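Local structure of beta-mannosidase (Trichoderma harzianum, 4CVU) at residues 661-664 against 665-668; 850-853 against 854-858. The protein probably hydrolyses terminal, non-reducing beta-D-mannose residues of beta-mannosides, as a fungal glycoside hydrolase of family 2. One frame throughout, in Å; residues are numbered along the deposited sequence.

Contact 1. Residues 661-664 against 665-668; sequences KTDP and VANF. With NAG (2-acetamido-2-deoxy-beta-D-glucopyranose), chain H.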
loop_
_atom_site.group_PDB
_atom_site.type_symbol
_atom_site.label_atom_id
_atom_site.label_comp_id
_atom_site.label_asym_id
_atom_site.label_seq_id
_atom_site.Cartn_x
_atom_site.Cartn_y
_atom_site.Cartn_z
ATOM N N LYS A 661 -19.163 6.315 11.618
ATOM C CA LYS A 661 -19.441 5.142 10.790
ATOM C C LYS A 661 -18.829 3.893 11.372
ATOM O O LYS A 661 -17.691 3.901 11.815
ATOM C CB LYS A 661 -18.860 5.301 9.393
ATOM C CG LYS A 661 -19.299 6.539 8.638
ATOM C CD LYS A 661 -20.690 6.298 8.143
ATOM C CE LYS A 661 -21.191 7.421 7.293
ATOM N NZ LYS A 661 -22.551 6.985 6.899
ATOM N N THR A 662 -19.601 2.809 11.326
ATOM C CA THR A 662 -19.243 1.565 11.951
ATOM C C THR A 662 -18.077 0.903 11.202
ATOM O O THR A 662 -17.164 0.395 11.832
ATOM C CB THR A 662 -20.506 0.648 12.057
ATOM O OG1 THR A 662 -21.433 1.256 12.963
ATOM C CG2 THR A 662 -20.167 -0.746 12.538
ATOM N N ASP A 663 -18.103 0.922 9.878
ATOM C CA ASP A 663 -16.957 0.492 9.060
ATOM C C ASP A 663 -15.851 1.584 9.156
ATOM O O ASP A 663 -16.069 2.717 8.706
ATOM C CB ASP A 663 -17.407 0.292 7.605
ATOM C CG ASP A 663 -16.331 -0.307 6.719
ATOM O OD1 ASP A 663 -15.125 -0.157 7.028
ATOM O OD2 ASP A 663 -16.698 -0.930 5.691
ATOM N N PRO A 664 -14.690 1.255 9.756
ATOM C CA PRO A 664 -13.620 2.265 9.989
ATOM C C PRO A 664 -13.134 2.958 8.710
ATOM O O PRO A 664 -12.748 4.112 8.727
ATOM C CB PRO A 664 -12.468 1.459 10.647
ATOM C CG PRO A 664 -12.811 0.010 10.437
ATOM C CD PRO A 664 -14.288 -0.111 10.174
ATOM N N VAL A 665 -13.197 2.240 7.600
ATOM C CA VAL A 665 -12.859 2.777 6.287
ATOM C C VAL A 665 -13.846 3.834 5.809
ATOM O O VAL A 665 -13.424 4.842 5.278
ATOM C CB VAL A 665 -12.836 1.676 5.221
ATOM C CG1 VAL A 665 -12.586 2.289 3.874
ATOM C CG2 VAL A 665 -11.786 0.627 5.539
ATOM N N ALA A 666 -15.137 3.592 6.003
ATOM C CA ALA A 666 -16.154 4.509 5.632
ATOM C C ALA A 666 -16.084 5.699 6.607
ATOM O O ALA A 666 -16.368 6.835 6.243
ATOM C CB ALA A 666 -17.520 3.836 5.700
ATOM N N ASN A 667 -15.677 5.433 7.835
ATOM C CA ASN A 667 -15.552 6.507 8.842
ATOM C C ASN A 667 -14.437 7.533 8.487
ATOM O O ASN A 667 -14.566 8.769 8.692
ATOM C CB ASN A 667 -15.262 5.905 10.211
ATOM C CG ASN A 667 -15.617 6.851 11.360
ATOM O OD1 ASN A 667 -16.557 7.610 11.244
ATOM N ND2 ASN A 667 -14.866 6.791 12.471
ATOM N N PHE A 668 -13.312 6.987 8.060
ATOM C CA PHE A 668 -12.175 7.773 7.575
ATOM C C PHE A 668 -12.604 8.518 6.306
ATOM O O PHE A 668 -12.432 9.739 6.212
ATOM C CB PHE A 668 -10.983 6.863 7.290
ATOM C CG PHE A 668 -9.757 7.597 6.770
ATOM C CD1 PHE A 668 -9.237 8.675 7.464
ATOM C CD2 PHE A 668 -9.138 7.215 5.577
ATOM C CE1 PHE A 668 -8.138 9.355 6.989
ATOM C CE2 PHE A 668 -8.024 7.885 5.107
ATOM C CZ PHE A 668 -7.522 8.967 5.826
HETATM C C1 NAG H . -15.103 7.627 13.639
HETATM C C2 NAG H . -15.214 6.779 14.928
HETATM C C3 NAG H . -15.296 7.614 16.202
HETATM C C4 NAG H . -14.185 8.645 16.202
HETATM C C5 NAG H . -14.277 9.488 14.927
HETATM C C6 NAG H . -13.162 10.543 14.857
HETATM C C7 NAG H . -16.197 4.564 14.912
HETATM C C8 NAG H . -17.434 3.702 14.949
HETATM N N2 NAG H . -16.344 5.882 14.921
HETATM O O3 NAG H . -15.134 6.751 17.308
HETATM O O4 NAG H . -14.325 9.477 17.335
HETATM O O5 NAG H . -14.165 8.653 13.805
HETATM O O6 NAG H . -11.888 9.937 14.937
HETATM O O7 NAG H . -15.097 4.046 14.889
#
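D663 OD1 accepts a hydrogen bond from V665 N at 3.1 Å, which meets the carboxylate on its anti side and 35° out of its plane. With CG anti to the backbone N, chi1 -173° sets the carboxylate alongside V665, and OD1 also lies 3.4 Å from V665 CB. D663 is thus the N-cap of helix 664-692, with P664 as the first helical residue. With an alanine here, V665 N is likely to lose its capping acceptor, and the first turn of the helix its hold from the side chain. Backbone bonds carry the turn onward: N667 N to D663 O, and F668 N to P664 O.

A further bond ties the preceding loop to the helix side: K661 N donates a hydrogen bond to N667 OD1 at 2.9 Å, from well above the amide plane. The other branch of that amide is spent on the glycan, N667 ND2 being bonded covalently to NAG C1, and the sugar's acetyl methyl, C8, comes within 3.2 Å of K661 O.

The rest is plain van der Waals contact. K661 CB lies against the N667 backbone, 3.5 Å from N667 N, while the lysine's amine leaves to bond D938 O and T941 O near the C-terminus.

Contact 2. Residues 850-853 against 854-858; sequences LPVW and PNQAK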
loop_
_atom_site.group_PDB
_atom_site.type_symbol
_atom_site.label_atom_id
_atom_site.label_comp_id
_atom_site.label_asym_id
_atom_site.label_seq_id
_atom_site.Cartn_x
_atom_site.Cartn_y
_atom_site.Cartn_z
ATOM N N LEU A 850 -28.726 28.643 4.029
ATOM C CA LEU A 850 -29.205 27.880 5.142
ATOM C C LEU A 850 -29.120 28.769 6.382
ATOM O O LEU A 850 -28.042 29.227 6.730
ATOM C CB LEU A 850 -28.336 26.654 5.292
ATOM C CG LEU A 850 -28.920 25.480 6.054
ATOM C CD1 LEU A 850 -29.987 24.764 5.226
ATOM C CD2 LEU A 850 -27.803 24.524 6.433
ATOM N N PRO A 851 -30.257 29.026 7.046
ATOM C CA PRO A 851 -30.337 29.939 8.202
ATOM C C PRO A 851 -29.813 29.358 9.519
ATOM O O PRO A 851 -29.863 30.017 10.551
ATOM C CB PRO A 851 -31.825 30.223 8.316
ATOM C CG PRO A 851 -32.462 28.974 7.807
ATOM C CD PRO A 851 -31.574 28.455 6.717
ATOM N N VAL A 852 -29.294 28.138 9.465
ATOM C CA VAL A 852 -28.503 27.580 10.564
ATOM C C VAL A 852 -27.229 26.962 9.983
ATOM O O VAL A 852 -27.087 26.883 8.774
ATOM C CB VAL A 852 -29.296 26.506 11.343
ATOM C CG1 VAL A 852 -30.496 27.132 12.050
ATOM C CG2 VAL A 852 -29.728 25.380 10.412
ATOM N N TRP A 853 -26.323 26.513 10.851
ATOM C CA TRP A 853 -25.103 25.844 10.396
ATOM C C TRP A 853 -25.489 24.469 9.877
ATOM O O TRP A 853 -26.505 23.907 10.293
ATOM C CB TRP A 853 -24.054 25.745 11.505
ATOM C CG TRP A 853 -23.699 27.093 12.034
ATOM C CD1 TRP A 853 -23.926 27.560 13.284
ATOM C CD2 TRP A 853 -23.105 28.178 11.298
ATOM N NE1 TRP A 853 -23.489 28.866 13.387
ATOM C CE2 TRP A 853 -22.981 29.266 12.184
ATOM C CE3 TRP A 853 -22.640 28.322 9.986
ATOM C CZ2 TRP A 853 -22.436 30.499 11.794
ATOM C CZ3 TRP A 853 -22.096 29.549 9.593
ATOM C CH2 TRP A 853 -22.004 30.621 10.497
ATOM N N PRO A 854 -24.692 23.925 8.955
ATOM C CA PRO A 854 -25.061 22.618 8.419
ATOM C C PRO A 854 -25.335 21.576 9.497
ATOM O O PRO A 854 -26.270 20.783 9.343
ATOM C CB PRO A 854 -23.869 22.230 7.545
ATOM C CG PRO A 854 -23.248 23.518 7.158
ATOM C CD PRO A 854 -23.552 24.538 8.238
ATOM N N ASN A 855 -24.576 21.585 10.601
ATOM C CA ASN A 855 -24.808 20.608 11.680
ATOM C C ASN A 855 -26.098 20.756 12.450
ATOM O O ASN A 855 -26.415 19.908 13.261
ATOM C CB ASN A 855 -23.613 20.528 12.679
ATOM C CG ASN A 855 -23.320 21.848 13.381
ATOM O OD1 ASN A 855 -23.995 22.859 13.167
ATOM N ND2 ASN A 855 -22.249 21.859 14.162
ATOM N N GLN A 856 -26.828 21.838 12.225
ATOM C CA GLN A 856 -28.088 22.083 12.904
ATOM C C GLN A 856 -29.299 21.766 12.023
ATOM O O GLN A 856 -30.430 21.720 12.523
ATOM C CB GLN A 856 -28.122 23.541 13.326
ATOM C CG GLN A 856 -27.082 23.835 14.400
ATOM C CD GLN A 856 -26.989 25.307 14.767
ATOM O OE1 GLN A 856 -26.856 26.196 13.906
ATOM N NE2 GLN A 856 -27.004 25.567 16.063
ATOM N N ALA A 857 -29.068 21.556 10.728
ATOM C CA ALA A 857 -30.149 21.325 9.781
ATOM C C ALA A 857 -30.777 19.961 9.987
ATOM O O ALA A 857 -30.087 18.938 9.954
ATOM C CB ALA A 857 -29.649 21.426 8.351
ATOM N N LYS A 858 -32.099 19.944 10.113
ATOM C CA LYS A 858 -32.832 18.696 10.312
ATOM C C LYS A 858 -33.074 17.916 8.990
ATOM O O LYS A 858 -34.214 17.710 8.579
ATOM C CB LYS A 858 -34.151 18.996 11.036
ATOM C CG LYS A 858 -34.603 17.890 11.973
ATOM C CD LYS A 858 -36.007 18.133 12.551
ATOM C CE LYS A 858 -37.119 17.544 11.699
ATOM N NZ LYS A 858 -37.435 18.371 10.498
#
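W853 and Q856 meet through two hydrogen bonds that close the bend between strand 841-849 and the short 3-10 turn 854-856. Q856 N donates to W853 O at 2.8 Å, three residues back as in a 3-10 turn, standing well above the carbonyl plane. In return the side-chain oxygen OE1 of Q856 accepts a hydrogen bond from W853 N at 3.1 Å, in its own carbonyl plane and on a lone pair, with an N-H...O angle of 161°. Within the turn, A857 N bonds to P854 O.

Polar atoms also come up beside the indole. The Q856 amide lies alongside the ring, the two planes only 20° apart, and OE1 is 3.3 Å from W853 CD1. On N855 a chi1 of 60° sets CG between the backbone N and the carbonyl carbon, and OD1 then rests 3.3 Å from W853 CB. P854 CD sits at the edge of the indole, near its plane, and beyond the turn Y655, W746 and Y748 gather round the ring, Y655 and Y748 edge-to-face.

The apolar packing lies elsewhere on the turn. L850 CD2 reaches P854 CA at 3.9 Å and A857 CB at 4.1 Å, and V852 CG2 lies 3.8 Å from Q856 CB. L885 and Y886 of strand 884-890 extend this patch on the L850 and P854 side.

The turn belongs to the connection from strand 841-849, of Mannosidase Ig/CBM-like sequence, to strand 864-869, of Ig-fold sequence, and so probably links two Ig-like parts. One glutamine serves both the N-H and the C=O of W853; together the two bonds are likely to fix the direction in which the chain leaves the strand and the pose in which W853 enters its aromatic surroundings.

Contact 1 comes first along the chain and closes before contact 2 opens; their centres are 24 Å apart and their nearest atoms about 14 Å, so they do not touch. Both lie on the same side of the chain's centre, each about 35 Å from it. Contact 1 starts helix 664-692, with D663 and T662 packing on T923 and G924 of the second subunit, whereas contact 2 lies in the linker between strands 841-849 and 864-869, which belong to two separate antiparallel sheets. Helix 638-655 leads towards contact 1 and also supplies R654 and Y655 beside contact 2. The C-terminal tail returns to contact 1, so both sites join the helical region to the C-terminal part of the chain.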